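Local structure of Cj0977 (Campylobacter jejuni, 3BNV) at the interface of chains A and B. The protein is a sigma28-regulated, nonflagellar virulence protein with a hot-dog fold, whose biochemical activity cannot be read from the structure alone. Residues are numbered along the deposited sequence; one frame, centred on the assembly and turned at random. Chains: chain A/B, Cj0977.

The interface of chains A and B. Residues chain A 71-72, 75-76; chain B 66-68, 96.
A:Asn75 and B:Phe66 approach from opposite directions across the interface, and the carboxamide is laid nearly parallel to the phenyl ring, the two planes 22° apart. The overlap is partial: ND2 of A:Asn75 lies above one face, near its rim, while CG and OD1 are carried past the rim on the CZ side. The amide carbon CG of A:Asn75 is 3.3 Å from CZ of B:Phe66. CG of A:Asn75 is anti to the backbone N (chi1 -177°), which places the amide beside its own carbonyl carbon, where it reaches the ring of B:Phe66. The outer rim of that ring, at CZ and CE1, faces helix backbone: the carbonyl O of A:Ala72 and the N of A:Tyr76 lie in its plane, with A:Tyr76 N 3.5 Å from B:Phe66 CZ.

The methyl of B:Ala68 supplies a second apolar contact. Its CB packs against the helix backbone at A:Ala72 CA (3.4 Å) and also touches the methyl of that residue. A:Phe71 approaches B:Ala68 with its rim, CD1 standing 3.7 Å from CB, while B:Ala68 CA lies in the ring plane. Farther out, A:Phe71 and B:Phe96 converge from opposite directions and touch through their CZ atoms at 3.8 Å.

Polar bridging runs through water 1. The water lies 2.7 Å from the carboxylate OD1 of B:Asp67 and accepts the backbone N-H of that residue. Its link to the amide OD1 of A:Asn75 is longer, at 3.2 Å, and joins the two chains. ND2 of A:Asn75 also comes close to the backbone N of B:Ala68, but that N-H points away and no hydrogen bond forms.

On chain A the contact uses successive turns of helix 67-82; on chain B it uses the loop residues B:Phe66 and B:Asp67, the first residue of helix 68-82 (B:Ala68), and B:Phe96 at the end of strand 87-96. In the hot-dog fold this long helix packs against the curved sheet. The two-fold axis repeats the patch with the chains exchanged, so each helix start abuts its partner's helix in what is probably the biological dimer.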
# COMPACT_ATOMS: atom_id res chain seq x y z
N PHE A 71 0.36 -0.08 4.63
CA PHE A 71 -0.86 0.37 3.98
C PHE A 71 -1.60 -0.83 3.41
O PHE A 71 -2.79 -0.98 3.62
CB PHE A 71 -0.60 1.40 2.89
CG PHE A 71 -1.86 1.89 2.18
CD1 PHE A 71 -2.32 1.28 1.03
CD2 PHE A 71 -2.59 2.96 2.68
CE1 PHE A 71 -3.47 1.74 0.39
CE2 PHE A 71 -3.75 3.39 2.04
CZ PHE A 71 -4.18 2.79 0.89
N ALA A 72 -0.89 -1.70 2.71
CA ALA A 72 -1.56 -2.87 2.18
C ALA A 72 -2.33 -3.59 3.27
O ALA A 72 -3.48 -3.94 3.06
CB ALA A 72 -0.56 -3.80 1.54
N ASN A 75 -5.37 -1.64 4.13
CA ASN A 75 -6.27 -1.72 3.02
C ASN A 75 -7.07 -3.04 3.09
O ASN A 75 -8.29 -3.09 2.90
CB ASN A 75 -5.43 -1.59 1.75
CG ASN A 75 -6.24 -1.58 0.48
OD1 ASN A 75 -7.45 -1.88 0.47
ND2 ASN A 75 -5.57 -1.27 -0.62
N TYR A 76 -6.38 -4.12 3.40
CA TYR A 76 -7.03 -5.41 3.49
C TYR A 76 -8.01 -5.48 4.67
O TYR A 76 -9.19 -5.78 4.49
CB TYR A 76 -5.95 -6.49 3.50
CG TYR A 76 -6.39 -7.92 3.47
CD1 TYR A 76 -5.69 -8.87 4.18
CD2 TYR A 76 -7.46 -8.34 2.73
CE1 TYR A 76 -6.06 -10.20 4.15
CE2 TYR A 76 -7.85 -9.68 2.70
CZ TYR A 76 -7.14 -10.60 3.42
OH TYR A 76 -7.50 -11.93 3.41
N PHE B 66 -5.26 -5.19 -6.38
CA PHE B 66 -5.40 -4.67 -5.02
C PHE B 66 -4.86 -3.25 -5.01
O PHE B 66 -3.77 -2.98 -5.52
CB PHE B 66 -4.66 -5.58 -4.04
CG PHE B 66 -5.00 -5.33 -2.61
CD1 PHE B 66 -4.00 -5.06 -1.68
CD2 PHE B 66 -6.32 -5.34 -2.18
CE1 PHE B 66 -4.32 -4.80 -0.35
CE2 PHE B 66 -6.63 -5.08 -0.87
CZ PHE B 66 -5.63 -4.81 0.04
N ASP B 67 -5.62 -2.33 -4.43
CA ASP B 67 -5.30 -0.91 -4.50
C ASP B 67 -3.97 -0.52 -3.88
O ASP B 67 -3.32 0.43 -4.31
CB ASP B 67 -6.45 -0.08 -3.93
CG ASP B 67 -7.73 -0.21 -4.78
OD1 ASP B 67 -8.83 -0.46 -4.22
OD2 ASP B 67 -7.62 -0.11 -6.03
N ALA B 68 -3.53 -1.28 -2.89
CA ALA B 68 -2.33 -0.93 -2.16
C ALA B 68 -1.11 -0.98 -3.07
O ALA B 68 -0.10 -0.33 -2.80
CB ALA B 68 -2.16 -1.84 -1.00
N PHE B 96 -8.18 7.17 -5.16
CA PHE B 96 -8.10 6.13 -6.18
C PHE B 96 -9.34 6.25 -7.06
O PHE B 96 -10.42 5.81 -6.67
CB PHE B 96 -8.07 4.71 -5.57
CG PHE B 96 -7.03 4.52 -4.51
CD1 PHE B 96 -7.24 4.97 -3.21
CD2 PHE B 96 -5.82 3.87 -4.81
CE1 PHE B 96 -6.29 4.78 -2.24
CE2 PHE B 96 -4.84 3.69 -3.84
CZ PHE B 96 -5.09 4.15 -2.54
O HOH W 1 -8.24 -2.51 -2.58